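Long-range contacts in NADH dehydrogenase, putative (Plasmodium falciparum, PDB 5JWC), which probably oxidises NADH with its bound FAD and passes the electrons to ubiquinone, as a type II NADH dehydrogenase of the malaria parasite: residues A371-Q376 with W391-N396; K349-H354 with F383-I388; E184-L189 with F223-I228; K166-I171 with Y290-W295. All coordinates share one frame; numbering follows the deposited sequence.

Contact 1 (A371-Q376 with W391-N396); sequences ALKLKQ and WDYEKN
Lys-373 crosses one face of the Tyr-393 ring obliquely and reaches past it to the carboxylate of Glu-394, successive atoms passing from the ring to the acid. CB starts the contact, 3.6 Å from Tyr-393 CD1. CG comes next over the ring and makes a CH-pi contact: it is 3.8 Å from the centroid and 17° off the normal, which places it above the face. CD lies over the root of the side chain, 3.8 Å from CB of Tyr-393. CE is still near that CB but already 3.6 Å from Glu-394 OE2. CG stands trans to the backbone N (chi1 -165°) and the chain is extended beyond it, which carries the amine past the ring. NZ then forms a salt bridge with OE2 of Glu-394 at 2.6 Å, met on the syn side but 28° out of the carboxylate plane. Glu-394 is exposed and also touches a crystal neighbour, so the ion pair lies on the exposed side of the contact.

The other face of Tyr-393 is covered from within its own segment by CD1 of Trp-391, 3.5 Å above the ring plane, leaving the phenol sandwiched. Leu-372 CD2 stands at the ring edge, while Gln-376 CG is 3.4 Å from Tyr-393 OH. That hydroxyl is hydrogen-bonded to Leu-386 O, which also accepts from Gln-376 NE2.

All of this lies in the helical insertion of PfNDH2, where the end of helix 369-374 and the start of helix 376-380 meet the loop leading to helix 403-416; Leu-372 and Trp-391 both pack on Ile-413 of that last helix.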
# COMPACT_ATOMS: atom_id res chain seq x y z
N ALA A 371 -33.36 -29.87 39.65
CA ALA A 371 -32.40 -29.91 40.74
C ALA A 371 -31.00 -29.57 40.20
O ALA A 371 -30.28 -28.77 40.79
CB ALA A 371 -32.41 -31.27 41.42
N LEU A 372 -30.63 -30.20 39.09
CA LEU A 372 -29.35 -29.91 38.44
C LEU A 372 -29.27 -28.44 38.06
O LEU A 372 -28.26 -27.79 38.31
CB LEU A 372 -29.16 -30.79 37.21
CG LEU A 372 -27.88 -30.65 36.40
CD1 LEU A 372 -26.64 -30.97 37.24
CD2 LEU A 372 -27.93 -31.53 35.15
N LYS A 373 -30.33 -27.90 37.48
CA LYS A 373 -30.32 -26.50 37.05
C LYS A 373 -30.19 -25.54 38.23
O LYS A 373 -29.72 -24.42 38.07
CB LYS A 373 -31.58 -26.17 36.24
CG LYS A 373 -31.46 -24.88 35.45
CD LYS A 373 -32.81 -24.42 34.92
CE LYS A 373 -32.65 -23.11 34.14
NZ LYS A 373 -33.97 -22.56 33.68
N LEU A 374 -30.60 -25.99 39.41
CA LEU A 374 -30.48 -25.16 40.60
C LEU A 374 -29.02 -25.01 41.06
O LEU A 374 -28.69 -24.02 41.69
CB LEU A 374 -31.34 -25.73 41.73
CG LEU A 374 -32.82 -25.33 41.65
CD1 LEU A 374 -33.68 -26.05 42.69
CD2 LEU A 374 -32.96 -23.82 41.82
N LYS A 375 -28.16 -25.97 40.74
CA LYS A 375 -26.74 -25.88 41.09
C LYS A 375 -25.90 -25.49 39.88
O LYS A 375 -24.67 -25.64 39.86
CB LYS A 375 -26.22 -27.20 41.68
CG LYS A 375 -26.88 -27.60 43.00
CD LYS A 375 -26.67 -26.53 44.06
CE LYS A 375 -27.43 -26.85 45.33
NZ LYS A 375 -28.83 -26.35 45.28
N GLN A 376 -26.58 -24.97 38.87
CA GLN A 376 -25.96 -24.74 37.59
C GLN A 376 -24.94 -23.61 37.60
O GLN A 376 -23.93 -23.69 36.91
CB GLN A 376 -27.06 -24.47 36.55
CG GLN A 376 -26.57 -24.31 35.16
CD GLN A 376 -26.49 -22.86 34.81
OE1 GLN A 376 -27.04 -22.01 35.51
NE2 GLN A 376 -25.77 -22.55 33.74
N TRP A 391 -26.74 -25.88 27.16
CA TRP A 391 -27.73 -26.93 27.38
C TRP A 391 -29.10 -26.28 27.58
O TRP A 391 -29.26 -25.40 28.43
CB TRP A 391 -27.37 -27.79 28.59
CG TRP A 391 -28.35 -28.91 28.89
CD1 TRP A 391 -29.22 -28.98 29.94
CD2 TRP A 391 -28.54 -30.11 28.14
NE1 TRP A 391 -29.93 -30.16 29.90
CE2 TRP A 391 -29.53 -30.86 28.79
CE3 TRP A 391 -27.95 -30.63 26.98
CZ2 TRP A 391 -29.97 -32.10 28.32
CZ3 TRP A 391 -28.38 -31.85 26.51
CH2 TRP A 391 -29.38 -32.58 27.18
N ASP A 392 -30.07 -26.71 26.78
CA ASP A 392 -31.42 -26.19 26.92
C ASP A 392 -32.17 -26.98 28.00
O ASP A 392 -32.70 -28.06 27.73
CB ASP A 392 -32.16 -26.29 25.59
CG ASP A 392 -33.43 -25.44 25.55
OD1 ASP A 392 -33.93 -25.04 26.62
OD2 ASP A 392 -33.91 -25.18 24.43
N TYR A 393 -32.21 -26.44 29.21
CA TYR A 393 -32.87 -27.12 30.33
C TYR A 393 -34.39 -27.24 30.15
O TYR A 393 -34.97 -28.24 30.55
CB TYR A 393 -32.57 -26.40 31.64
CG TYR A 393 -31.15 -26.60 32.13
CD1 TYR A 393 -30.85 -27.62 33.04
CD2 TYR A 393 -30.11 -25.80 31.68
CE1 TYR A 393 -29.56 -27.81 33.49
CE2 TYR A 393 -28.81 -25.98 32.12
CZ TYR A 393 -28.54 -26.99 33.03
OH TYR A 393 -27.27 -27.19 33.48
N GLU A 394 -35.02 -26.24 29.54
CA GLU A 394 -36.48 -26.28 29.35
C GLU A 394 -36.91 -27.32 28.32
O GLU A 394 -37.93 -27.97 28.49
CB GLU A 394 -37.04 -24.90 28.99
CG GLU A 394 -37.06 -23.89 30.15
CD GLU A 394 -35.67 -23.51 30.67
OE1 GLU A 394 -34.90 -22.87 29.91
OE2 GLU A 394 -35.36 -23.85 31.83
N LYS A 395 -36.13 -27.49 27.26
CA LYS A 395 -36.50 -28.48 26.25
C LYS A 395 -36.03 -29.90 26.58
O LYS A 395 -36.31 -30.84 25.85
CB LYS A 395 -35.97 -28.06 24.88
CG LYS A 395 -36.64 -26.79 24.37
CD LYS A 395 -36.35 -26.54 22.90
CE LYS A 395 -36.96 -25.22 22.45
NZ LYS A 395 -36.82 -25.04 20.98
N ASN A 396 -35.30 -30.04 27.69
CA ASN A 396 -34.82 -31.35 28.12
C ASN A 396 -35.17 -31.59 29.58
O ASN A 396 -34.37 -32.16 30.33
CB ASN A 396 -33.30 -31.49 27.93
CG ASN A 396 -32.88 -31.43 26.48
OD1 ASN A 396 -32.89 -32.44 25.77
ND2 ASN A 396 -32.47 -30.25 26.03

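Contact 2 (K349-H354 with F383-I388); sequences KLLHEH and FPQLSI
Leu-351 and Phe-383 join the loop between strand 344-346 and helix 355-361 to the segment around the 3-10 turn 384-386, in the helical insertion of PfNDH2. The leucine approaches the phenyl ring from above: CD2 is 3.5 Å from the centroid, a CH-pi contact over the face. Its other methyl, CD1, turns to the 3-10 turn and meets Leu-386 CD2 at 3.6 Å. One branched side chain thus touches both Phe-383 and Leu-386.

The rim of Phe-383 is used as well. Lys-349 O lies at the ring edge, in plane, 3.3 Å from CD1, and the aliphatic part of Lys-349 passes by CE1. Toward His-354 the phenyl presents its edge to the imidazole face in an offset edge-to-face pair, with planes 61° apart and centroids separated by 5.9 Å. The imidazole is fixed by its own segment, since ND1 donates to Leu-350 O at 3.0 Å; Glu-353 N reaches the same oxygen from the opposite face of its plane.

Gln-385 comes at Leu-351 from the opposite direction. With CG between the backbone N and the carbonyl carbon (chi1 62°) and a bend at chi2, its amide binds Asp-414 of helix 403-416, and across the contact NE2 donates to Lys-349 O at 2.8 Å with an N-H...O angle of 153°.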
# COMPACT_ATOMS: atom_id res chain seq x y z
N LYS A 349 -14.06 -31.61 30.79
CA LYS A 349 -14.19 -32.67 31.78
C LYS A 349 -15.61 -33.24 31.70
O LYS A 349 -16.58 -32.48 31.69
CB LYS A 349 -13.90 -32.14 33.18
CG LYS A 349 -14.00 -33.19 34.27
CD LYS A 349 -13.94 -32.55 35.65
CE LYS A 349 -12.55 -32.01 35.94
NZ LYS A 349 -12.51 -31.33 37.26
N LEU A 350 -15.73 -34.56 31.66
CA LEU A 350 -17.00 -35.23 31.44
C LEU A 350 -17.85 -35.31 32.70
O LEU A 350 -17.42 -35.85 33.73
CB LEU A 350 -16.77 -36.63 30.87
CG LEU A 350 -16.09 -36.66 29.50
CD1 LEU A 350 -15.50 -38.03 29.19
CD2 LEU A 350 -17.08 -36.25 28.41
N LEU A 351 -19.06 -34.78 32.61
CA LEU A 351 -20.05 -34.84 33.68
C LEU A 351 -20.25 -36.29 34.12
O LEU A 351 -20.27 -36.60 35.31
CB LEU A 351 -21.38 -34.28 33.19
CG LEU A 351 -21.49 -32.76 33.08
CD1 LEU A 351 -22.77 -32.38 32.37
CD2 LEU A 351 -21.44 -32.13 34.44
N HIS A 352 -20.41 -37.18 33.14
CA HIS A 352 -20.81 -38.54 33.47
C HIS A 352 -19.69 -39.34 34.15
O HIS A 352 -19.96 -40.37 34.75
CB HIS A 352 -21.36 -39.27 32.23
CG HIS A 352 -20.33 -39.75 31.26
ND1 HIS A 352 -19.89 -39.00 30.19
CD2 HIS A 352 -19.73 -40.96 31.12
CE1 HIS A 352 -19.03 -39.70 29.47
NE2 HIS A 352 -18.92 -40.90 30.02
N GLU A 353 -18.45 -38.85 34.08
CA GLU A 353 -17.37 -39.47 34.83
C GLU A 353 -17.30 -38.95 36.25
O GLU A 353 -16.43 -39.35 37.01
CB GLU A 353 -16.02 -39.24 34.14
CG GLU A 353 -15.87 -39.97 32.83
CD GLU A 353 -14.52 -39.74 32.19
OE1 GLU A 353 -13.80 -38.79 32.61
OE2 GLU A 353 -14.17 -40.51 31.27
N HIS A 354 -18.24 -38.07 36.62
CA HIS A 354 -18.29 -37.55 37.98
C HIS A 354 -19.72 -37.59 38.53
O HIS A 354 -20.12 -36.75 39.34
CB HIS A 354 -17.73 -36.12 38.02
CG HIS A 354 -16.30 -36.03 37.61
ND1 HIS A 354 -15.89 -36.07 36.29
CD2 HIS A 354 -15.16 -35.95 38.34
CE1 HIS A 354 -14.58 -36.00 36.23
NE2 HIS A 354 -14.10 -35.93 37.46
N PHE A 383 -17.89 -27.36 34.78
CA PHE A 383 -18.36 -28.01 33.56
C PHE A 383 -19.06 -26.99 32.65
O PHE A 383 -20.21 -26.64 32.89
CB PHE A 383 -19.34 -29.15 33.89
CG PHE A 383 -18.80 -30.19 34.84
CD1 PHE A 383 -18.07 -31.27 34.37
CD2 PHE A 383 -19.09 -30.12 36.20
CE1 PHE A 383 -17.60 -32.25 35.24
CE2 PHE A 383 -18.62 -31.09 37.08
CZ PHE A 383 -17.87 -32.15 36.60
N PRO A 384 -18.37 -26.50 31.60
CA PRO A 384 -19.02 -25.46 30.79
C PRO A 384 -20.26 -25.98 30.05
O PRO A 384 -21.15 -25.20 29.69
CB PRO A 384 -17.93 -25.05 29.79
CG PRO A 384 -17.05 -26.25 29.68
CD PRO A 384 -17.04 -26.86 31.08
N GLN A 385 -20.34 -27.29 29.83
CA GLN A 385 -21.46 -27.87 29.10
C GLN A 385 -22.80 -27.78 29.89
O GLN A 385 -23.85 -27.99 29.32
CB GLN A 385 -21.16 -29.32 28.69
CG GLN A 385 -20.92 -30.30 29.81
CD GLN A 385 -19.46 -30.36 30.25
OE1 GLN A 385 -18.85 -29.33 30.53
NE2 GLN A 385 -18.91 -31.57 30.33
N LEU A 386 -22.74 -27.41 31.17
CA LEU A 386 -23.95 -27.20 31.96
C LEU A 386 -24.50 -25.80 31.83
O LEU A 386 -25.56 -25.49 32.40
CB LEU A 386 -23.69 -27.48 33.45
CG LEU A 386 -23.53 -28.93 33.86
CD1 LEU A 386 -23.18 -29.04 35.34
CD2 LEU A 386 -24.81 -29.68 33.56
N SER A 387 -23.76 -24.95 31.14
CA SER A 387 -24.18 -23.57 30.94
C SER A 387 -25.54 -23.52 30.25
O SER A 387 -25.84 -24.34 29.37
CB SER A 387 -23.15 -22.81 30.11
OG SER A 387 -23.60 -21.50 29.82
N ILE A 388 -26.37 -22.56 30.65
CA ILE A 388 -27.66 -22.40 30.00
C ILE A 388 -27.48 -21.98 28.53
O ILE A 388 -28.38 -22.13 27.72
CB ILE A 388 -28.54 -21.36 30.72
CG1 ILE A 388 -27.82 -20.02 30.83
CG2 ILE A 388 -28.92 -21.85 32.12
CD1 ILE A 388 -28.72 -18.89 31.32

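Contact 3 (E184-L189 with F223-I228)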
# COMPACT_ATOMS: atom_id res chain seq x y z
N GLU A 184 -15.31 -10.97 -25.23
CA GLU A 184 -14.16 -11.24 -24.37
C GLU A 184 -14.25 -10.41 -23.09
O GLU A 184 -13.83 -10.86 -22.03
CB GLU A 184 -12.83 -10.93 -25.07
CG GLU A 184 -12.53 -11.78 -26.30
CD GLU A 184 -11.46 -11.15 -27.19
OE1 GLU A 184 -11.69 -10.06 -27.77
OE2 GLU A 184 -10.35 -11.74 -27.29
N LYS A 185 -14.81 -9.21 -23.22
CA LYS A 185 -15.00 -8.31 -22.09
C LYS A 185 -15.99 -8.90 -21.08
O LYS A 185 -15.73 -8.88 -19.87
CB LYS A 185 -15.50 -6.94 -22.55
CG LYS A 185 -14.48 -6.08 -23.31
CD LYS A 185 -15.05 -4.68 -23.56
CE LYS A 185 -14.38 -4.00 -24.75
NZ LYS A 185 -14.83 -2.59 -24.96
N LYS A 186 -17.12 -9.40 -21.57
CA LYS A 186 -18.14 -9.97 -20.69
C LYS A 186 -17.55 -11.13 -19.89
O LYS A 186 -17.89 -11.31 -18.74
CB LYS A 186 -19.35 -10.47 -21.48
CG LYS A 186 -20.17 -9.39 -22.14
CD LYS A 186 -21.38 -10.02 -22.85
CE LYS A 186 -22.03 -9.06 -23.84
NZ LYS A 186 -23.07 -9.76 -24.67
N LYS A 187 -16.67 -11.90 -20.52
CA LYS A 187 -16.02 -13.00 -19.83
C LYS A 187 -15.01 -12.50 -18.80
O LYS A 187 -14.97 -12.99 -17.67
CB LYS A 187 -15.33 -13.93 -20.82
CG LYS A 187 -16.29 -14.63 -21.79
CD LYS A 187 -15.58 -15.79 -22.47
CE LYS A 187 -16.38 -16.34 -23.64
NZ LYS A 187 -15.63 -17.43 -24.34
N MET A 188 -14.21 -11.52 -19.19
CA MET A 188 -13.16 -11.01 -18.31
C MET A 188 -13.72 -10.19 -17.15
O MET A 188 -13.13 -10.15 -16.09
CB MET A 188 -12.17 -10.15 -19.10
CG MET A 188 -11.02 -10.93 -19.68
SD MET A 188 -9.89 -9.84 -20.59
CE MET A 188 -10.85 -9.53 -22.07
N LEU A 189 -14.85 -9.53 -17.36
CA LEU A 189 -15.41 -8.67 -16.32
C LEU A 189 -16.45 -9.41 -15.47
O LEU A 189 -17.30 -8.80 -14.83
CB LEU A 189 -16.01 -7.42 -16.97
CG LEU A 189 -14.95 -6.55 -17.64
CD1 LEU A 189 -15.56 -5.55 -18.63
CD2 LEU A 189 -14.20 -5.79 -16.55
N PHE A 223 -18.93 -0.49 -18.24
CA PHE A 223 -19.75 -0.75 -17.07
C PHE A 223 -20.75 -1.86 -17.32
O PHE A 223 -20.92 -2.77 -16.50
CB PHE A 223 -20.50 0.50 -16.62
CG PHE A 223 -21.55 0.23 -15.57
CD1 PHE A 223 -21.18 0.00 -14.25
CD2 PHE A 223 -22.90 0.18 -15.91
CE1 PHE A 223 -22.15 -0.27 -13.28
CE2 PHE A 223 -23.87 -0.09 -14.95
CZ PHE A 223 -23.49 -0.31 -13.63
N ASN A 224 -21.39 -1.79 -18.49
CA ASN A 224 -22.47 -2.70 -18.85
C ASN A 224 -22.02 -4.14 -19.05
O ASN A 224 -22.85 -5.04 -19.04
CB ASN A 224 -23.15 -2.22 -20.14
CG ASN A 224 -24.03 -1.00 -19.92
OD1 ASN A 224 -24.74 -0.89 -18.91
ND2 ASN A 224 -23.99 -0.08 -20.88
N PHE A 225 -20.72 -4.36 -19.22
CA PHE A 225 -20.21 -5.72 -19.38
C PHE A 225 -19.81 -6.40 -18.08
O PHE A 225 -19.46 -7.57 -18.07
CB PHE A 225 -19.01 -5.70 -20.33
CG PHE A 225 -19.31 -5.05 -21.64
CD1 PHE A 225 -20.49 -5.35 -22.31
CD2 PHE A 225 -18.44 -4.13 -22.21
CE1 PHE A 225 -20.79 -4.77 -23.53
CE2 PHE A 225 -18.74 -3.54 -23.43
CZ PHE A 225 -19.91 -3.86 -24.09
N ILE A 226 -19.86 -5.66 -16.98
CA ILE A 226 -19.44 -6.19 -15.68
C ILE A 226 -20.55 -7.01 -15.04
O ILE A 226 -21.70 -6.59 -15.02
CB ILE A 226 -19.02 -5.06 -14.73
CG1 ILE A 226 -17.88 -4.24 -15.36
CG2 ILE A 226 -18.60 -5.65 -13.36
CD1 ILE A 226 -17.53 -3.00 -14.59
N SER A 227 -20.20 -8.17 -14.50
CA SER A 227 -21.17 -8.94 -13.72
C SER A 227 -20.52 -9.54 -12.49
O SER A 227 -19.30 -9.70 -12.42
CB SER A 227 -21.79 -10.05 -14.57
OG SER A 227 -20.78 -10.87 -15.15
N ILE A 228 -21.36 -9.86 -11.51
CA ILE A 228 -20.93 -10.55 -10.32
C ILE A 228 -21.86 -11.70 -10.00
O ILE A 228 -23.08 -11.53 -10.03
CB ILE A 228 -20.93 -9.66 -9.08
CG1 ILE A 228 -20.27 -8.32 -9.32
CG2 ILE A 228 -20.25 -10.36 -7.90
CD1 ILE A 228 -20.41 -7.42 -8.08
O HOH W 1 -19.52 -10.04 -17.40
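Leu-189 and Ile-226 meet where two neighbouring strands of a parallel sheet begin, in a Rossmann-type domain that probably binds the nicotinamide nucleotide. Leu-189 follows helix 182-188 directly, just before strand 190-194, and Ile-226 closes a type I turn before strand 227-232; helix 198-218 makes the beta-alpha-beta crossover between the strands.

The tight part is centred on Leu-189, which is buried. Its carbonyl accepts from Ser-227 N at 3.0 Å and 167°, and Ser-227 is also paired through its backbone with Val-191, so this bond extends the pairing of the two strands to their N-terminal ends. The same oxygen takes a CA-H...O contact from Ile-226 CA at 3.5 Å. With CG trans to its carbonyl carbon (chi1 -65°), Leu-189 packs CD1 3.8 Å from Phe-225 CB, and its CB faces Ile-226 CG1. Ile-222 and Leu-172 from two helices continue this apolar cluster.

The looser side is made by lysines. The Phe-225 ring is partly exposed, and Lys-185 CD and Lys-186 CG approach it obliquely, the nearer being Lys-185 CD at 3.7 Å from CD2. Nothing polar joins these side chains to the ring; the methylenes simply lean on it.

Beside the helix end, a water takes up backbone carbonyls left by the helix and the turn. It donates to Lys-186 O, at a distance too short to be trusted, and to Phe-225 O at 2.6 Å, and it accepts from Ser-227 OG at 2.7 Å.

Contact 4 (K166-I171 with Y290-W295); sequences KKFLDI and YGLLIW
Leu-292 spreads its two methyls under helix 158-174, a helix-on-sheet contact in the Rossmann-type domain, with strand 292-295 belonging to the parallel sheet. CD2 packs 3.8 Å from Phe-168 CB, and CD1 lies 4.0 Å from Lys-167 CG. The third neighbour, Ile-171 CD1, touches the base of the same leucine and also comes to 3.6 Å from Gly-291 O. The Lys-167 chain bends at its second torsion (chi2 68°), which takes CE over to the same Gly-291 O, at 3.8 Å. No hydrogen bond crosses the interface: it is held by van der Waals packing, part of it against the Gly-291 carbonyl. The axes of the short segments are 9.8 Å apart at closest approach and run nearly antiparallel, at 166°.

What positions this shell lies on both sides. Backbone bonds to His-190 and Ala-192 of the neighbouring strand hold Gly-291 and Leu-292 in the sheet. Above, Phe-168 is set by an edge-to-face pair with Phe-207 and by Val-191, while Ile-171 leans on Leu-189.

Away from the strand, the helix turn is spanned by a salt bridge with only weak hydrogen bonding, Lys-166 NZ to Asp-170 OD2 at 3.2 Å.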
# COMPACT_ATOMS: atom_id res chain seq x y z
N LYS A 166 -6.29 -5.28 -6.58
CA LYS A 166 -5.41 -4.96 -7.70
C LYS A 166 -5.81 -5.72 -8.99
O LYS A 166 -5.79 -5.14 -10.08
CB LYS A 166 -3.95 -5.24 -7.34
CG LYS A 166 -3.00 -5.08 -8.54
CD LYS A 166 -1.53 -5.10 -8.13
CE LYS A 166 -0.59 -4.94 -9.36
NZ LYS A 166 -1.15 -4.09 -10.45
N LYS A 167 -6.17 -7.00 -8.85
CA LYS A 167 -6.56 -7.79 -10.01
C LYS A 167 -7.79 -7.19 -10.67
O LYS A 167 -7.83 -7.03 -11.88
CB LYS A 167 -6.81 -9.25 -9.63
CG LYS A 167 -7.35 -10.11 -10.82
CD LYS A 167 -6.30 -10.28 -11.91
CE LYS A 167 -6.76 -11.31 -12.95
NZ LYS A 167 -5.73 -11.49 -14.00
N PHE A 168 -8.79 -6.85 -9.87
CA PHE A 168 -9.99 -6.24 -10.41
C PHE A 168 -9.66 -4.92 -11.15
O PHE A 168 -10.17 -4.67 -12.24
CB PHE A 168 -11.01 -5.98 -9.30
CG PHE A 168 -12.27 -5.36 -9.80
CD1 PHE A 168 -13.13 -6.08 -10.63
CD2 PHE A 168 -12.60 -4.05 -9.46
CE1 PHE A 168 -14.30 -5.51 -11.11
CE2 PHE A 168 -13.78 -3.48 -9.95
CZ PHE A 168 -14.63 -4.21 -10.76
N LEU A 169 -8.80 -4.10 -10.55
CA LEU A 169 -8.41 -2.85 -11.19
C LEU A 169 -7.64 -3.12 -12.49
O LEU A 169 -7.83 -2.40 -13.46
CB LEU A 169 -7.58 -1.99 -10.22
CG LEU A 169 -8.39 -1.55 -8.99
CD1 LEU A 169 -7.57 -0.73 -7.99
CD2 LEU A 169 -9.65 -0.76 -9.41
N ASP A 170 -6.78 -4.14 -12.50
CA ASP A 170 -6.02 -4.47 -13.70
C ASP A 170 -6.96 -4.87 -14.84
O ASP A 170 -6.70 -4.56 -16.01
CB ASP A 170 -5.05 -5.64 -13.45
CG ASP A 170 -3.83 -5.25 -12.64
OD1 ASP A 170 -3.21 -6.18 -12.06
OD2 ASP A 170 -3.50 -4.05 -12.57
N ILE A 171 -8.01 -5.61 -14.51
CA ILE A 171 -8.94 -6.11 -15.53
C ILE A 171 -9.70 -4.96 -16.15
O ILE A 171 -9.92 -4.95 -17.36
CB ILE A 171 -9.95 -7.15 -14.95
CG1 ILE A 171 -9.24 -8.45 -14.56
CG2 ILE A 171 -11.04 -7.47 -16.00
CD1 ILE A 171 -10.07 -9.34 -13.63
N TYR A 290 -15.04 -16.64 -16.34
CA TYR A 290 -14.76 -15.69 -15.26
C TYR A 290 -13.46 -14.92 -15.51
O TYR A 290 -12.56 -15.44 -16.16
CB TYR A 290 -14.67 -16.40 -13.92
CG TYR A 290 -13.38 -17.14 -13.69
CD1 TYR A 290 -13.19 -18.44 -14.14
CD2 TYR A 290 -12.33 -16.53 -13.01
CE1 TYR A 290 -12.00 -19.11 -13.92
CE2 TYR A 290 -11.14 -17.19 -12.79
CZ TYR A 290 -10.98 -18.48 -13.24
OH TYR A 290 -9.79 -19.14 -13.01
N GLY A 291 -13.36 -13.72 -14.94
CA GLY A 291 -12.11 -12.98 -14.94
C GLY A 291 -11.42 -12.95 -13.59
O GLY A 291 -10.19 -12.91 -13.50
N LEU A 292 -12.21 -12.98 -12.53
CA LEU A 292 -11.69 -12.96 -11.17
C LEU A 292 -12.50 -13.92 -10.32
O LEU A 292 -13.72 -13.76 -10.21
CB LEU A 292 -11.74 -11.53 -10.60
CG LEU A 292 -11.52 -11.26 -9.11
CD1 LEU A 292 -10.18 -11.79 -8.62
CD2 LEU A 292 -11.62 -9.74 -8.83
N LEU A 293 -11.83 -14.91 -9.73
CA LEU A 293 -12.49 -15.91 -8.89
C LEU A 293 -12.02 -15.76 -7.45
O LEU A 293 -10.83 -15.88 -7.17
CB LEU A 293 -12.21 -17.33 -9.39
CG LEU A 293 -12.83 -18.49 -8.61
CD1 LEU A 293 -14.35 -18.42 -8.65
CD2 LEU A 293 -12.33 -19.81 -9.19
N ILE A 294 -12.96 -15.49 -6.55
CA ILE A 294 -12.63 -15.26 -5.16
C ILE A 294 -13.14 -16.41 -4.30
O ILE A 294 -14.32 -16.73 -4.31
CB ILE A 294 -13.22 -13.92 -4.67
CG1 ILE A 294 -12.53 -12.77 -5.40
CG2 ILE A 294 -13.06 -13.75 -3.15
CD1 ILE A 294 -13.33 -11.48 -5.44
N TRP A 295 -12.22 -17.05 -3.57
CA TRP A 295 -12.56 -18.19 -2.74
C TRP A 295 -12.71 -17.75 -1.28
O TRP A 295 -11.72 -17.56 -0.57
CB TRP A 295 -11.49 -19.28 -2.87
CG TRP A 295 -11.95 -20.66 -2.52
CD1 TRP A 295 -11.80 -21.32 -1.31
CD2 TRP A 295 -12.62 -21.58 -3.38
NE1 TRP A 295 -12.34 -22.58 -1.39
CE2 TRP A 295 -12.84 -22.76 -2.65
CE3 TRP A 295 -13.05 -21.51 -4.71
CZ2 TRP A 295 -13.48 -23.86 -3.21
CZ3 TRP A 295 -13.67 -22.62 -5.26
CH2 TRP A 295 -13.89 -23.77 -4.51

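The four contacts form two pairs on opposite sides of the chain's centre. Contacts 1 and 2 alternate along the chain in and next to the helical insertion, and they touch again where Gln-376 NE2 packs near Ile-388 N. Contacts 3 and 4 share the parallel sheet of the Rossmann-type domain, and Met-188 O rests against Ile-171 CG2 between them. Burial and chemistry differ accordingly. Contact 4 is buried and largely apolar, without hydrogen bonds across it; contact 3 lies at the surface, joined by a backbone bond and a water. The insertion contacts, both partly buried, rely on an aromatic ring, with a salt bridge in contact 1 and an amide bond in contact 2.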